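Local coordinates for lipase-esterase related protein (Clostridium acetobutylicum, PDB 3E0X) that is of unproven function but has the alpha/beta hydrolase fold and probably acts as a hydrolase, with ortho-xylene bound in its pocket, at residues A[147-152]-A[156-161]. Residues are numbered along the deposited sequence; the frame is centred on the assembly and turned at random.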
loop_
_atom_site.group_PDB
_atom_site.type_symbol
_atom_site.label_atom_id
_atom_site.label_comp_id
_atom_site.label_asym_id
_atom_site.label_seq_id
_atom_site.Cartn_x
_atom_site.Cartn_y
_atom_site.Cartn_z
ATOM N N GLY A 147 6.562 6.602 14.115
ATOM C CA GLY A 147 6.163 7.074 15.437
ATOM C C GLY A 147 6.776 6.304 16.592
ATOM O O GLY A 147 6.273 6.369 17.720
ATOM N N GLY A 148 7.889 5.621 16.323
ATOM C CA GLY A 148 8.604 4.894 17.357
ATOM C C GLY A 148 7.951 3.571 17.675
ATOM O O GLY A 148 6.898 3.229 17.118
ATOM N N ILE A 149 8.580 2.798 18.541
ATOM C CA ILE A 149 8.053 1.470 18.837
ATOM C C ILE A 149 7.554 1.299 20.276
ATOM O O ILE A 149 7.401 0.178 20.753
ATOM C CB ILE A 149 9.077 0.360 18.479
ATOM C CG1 ILE A 149 10.504 0.688 18.973
ATOM C CG2 ILE A 149 9.096 0.138 16.959
ATOM C CD1 ILE A 149 10.670 0.863 20.520
ATOM N N ASP A 150 7.272 2.411 20.939
ATOM C CA ASP A 150 6.735 2.348 22.286
ATOM C C ASP A 150 5.366 1.656 22.340
ATOM O O ASP A 150 5.062 0.941 23.297
ATOM C CB ASP A 150 6.624 3.751 22.872
ATOM C CG ASP A 150 7.928 4.476 22.854
ATOM O OD1 ASP A 150 8.688 4.299 23.824
ATOM O OD2 ASP A 150 8.204 5.215 21.864
ATOM N N ASN A 151 4.532 1.897 21.332
ATOM C CA ASN A 151 3.260 1.176 21.232
ATOM C C ASN A 151 3.600 -0.293 20.951
ATOM O O ASN A 151 4.310 -0.586 19.991
ATOM C CB ASN A 151 2.428 1.791 20.104
ATOM C CG ASN A 151 1.021 1.222 20.029
ATOM O OD1 ASN A 151 0.811 0.015 20.142
ATOM N ND2 ASN A 151 0.037 2.106 19.825
ATOM N N PRO A 152 3.139 -1.226 21.801
ATOM C CA PRO A 152 3.572 -2.621 21.619
ATOM C C PRO A 152 3.211 -3.180 20.226
ATOM O O PRO A 152 3.925 -4.024 19.700
ATOM C CB PRO A 152 2.815 -3.378 22.727
ATOM C CG PRO A 152 1.742 -2.475 23.160
ATOM C CD PRO A 152 2.224 -1.076 22.952
ATOM N N LYS A 156 5.947 -4.873 17.483
ATOM C CA LYS A 156 5.694 -6.136 16.803
ATOM C C LYS A 156 5.736 -5.980 15.272
ATOM O O LYS A 156 6.387 -6.759 14.564
ATOM C CB LYS A 156 4.314 -6.654 17.234
ATOM C CG LYS A 156 3.907 -7.970 16.621
ATOM C CD LYS A 156 2.450 -8.282 16.930
ATOM C CE LYS A 156 2.013 -9.523 16.171
ATOM N NZ LYS A 156 0.623 -9.934 16.511
ATOM N N TYR A 157 5.018 -4.992 14.754
ATOM C CA TYR A 157 4.932 -4.906 13.304
ATOM C C TYR A 157 6.160 -4.323 12.640
ATOM O O TYR A 157 6.464 -4.659 11.480
ATOM C CB TYR A 157 3.639 -4.223 12.853
ATOM C CG TYR A 157 2.468 -5.146 13.077
ATOM C CD1 TYR A 157 2.130 -6.118 12.133
ATOM C CD2 TYR A 157 1.728 -5.088 14.262
ATOM C CE1 TYR A 157 1.056 -6.996 12.355
ATOM C CE2 TYR A 157 0.661 -5.961 14.495
ATOM C CZ TYR A 157 0.327 -6.915 13.528
ATOM O OH TYR A 157 -0.745 -7.768 13.748
ATOM N N PHE A 158 6.898 -3.490 13.367
ATOM C CA PHE A 158 8.174 -3.042 12.841
ATOM C C PHE A 158 9.112 -4.222 12.583
ATOM O O PHE A 158 9.890 -4.212 11.619
ATOM C CB PHE A 158 8.811 -1.980 13.739
ATOM C CG PHE A 158 9.864 -1.150 13.043
ATOM C CD1 PHE A 158 9.505 -0.259 12.036
ATOM C CD2 PHE A 158 11.193 -1.240 13.401
ATOM C CE1 PHE A 158 10.472 0.525 11.370
ATOM C CE2 PHE A 158 12.164 -0.477 12.756
ATOM C CZ PHE A 158 11.804 0.417 11.749
ATOM N N GLU A 159 9.022 -5.256 13.421
ATOM C CA GLU A 159 9.874 -6.446 13.263
ATOM C C GLU A 159 9.475 -7.301 12.060
ATOM O O GLU A 159 10.239 -8.167 11.642
ATOM C CB GLU A 159 9.918 -7.279 14.562
ATOM C CG GLU A 159 10.136 -8.814 14.431
ATOM C CD GLU A 159 11.596 -9.260 14.274
ATOM O OE1 GLU A 159 12.515 -8.570 14.781
ATOM O OE2 GLU A 159 11.822 -10.333 13.654
ATOM N N THR A 160 8.284 -7.056 11.492
ATOM C CA THR A 160 7.889 -7.806 10.290
ATOM C C THR A 160 8.490 -7.266 8.985
ATOM O O THR A 160 8.358 -7.904 7.906
ATOM C CB THR A 160 6.344 -7.885 10.091
ATOM O OG1 THR A 160 5.832 -6.618 9.653
ATOM C CG2 THR A 160 5.637 -8.334 11.357
ATOM N N LEU A 161 9.155 -6.113 9.069
ATOM C CA LEU A 161 9.772 -5.521 7.896
ATOM C C LEU A 161 10.850 -6.474 7.382
ATOM O O LEU A 161 11.439 -7.245 8.151
ATOM C CB LEU A 161 10.404 -4.179 8.214
ATOM C CG LEU A 161 9.518 -2.959 7.971
ATOM C CD1 LEU A 161 8.119 -3.019 8.584
ATOM C CD2 LEU A 161 10.264 -1.689 8.412
#
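Ile149 and Phe158 make the side-chain contact between segment 147-152, which links helices 139-146 and 152-158, and residues 156-161. The methyl CG2 of Ile149 lies 3.9 Å from Phe158 CB and 4.2 Å from Phe158 CG. It therefore meets the root of the aromatic side chain, at an oblique angle to the ring. Ile149 chi1 of 46° puts CG1 between the backbone N and the carbonyl carbon and CG2 beside the N, which brings CG2 to Phe158. The other branch of Ile149, ending in CD1, leads away. The second link is the i to i+4 bond of the first turn of helix 152-158. Lys156 N donates to Pro152 O at 3.1 Å, nearly straight at 166°. Lys156 CB also touches Pro152 O, at 3.6 Å, while the rest of its chain extends away. Asn151 is the N-cap of the helix, its OD1 accepting from Leu153 N. The contact lies at the surface beside the ortho-xylene pocket: the side chain of Phe158 is about 5 Å from the ligand and Leu161 touches it. Phe158 packs on Leu142, Leu143 and Ile146 of helix 139-146. Both helices fall between strands 109-115 and 191-196 of the sheet, consistent with the helical cap that alpha/beta hydrolases often insert there.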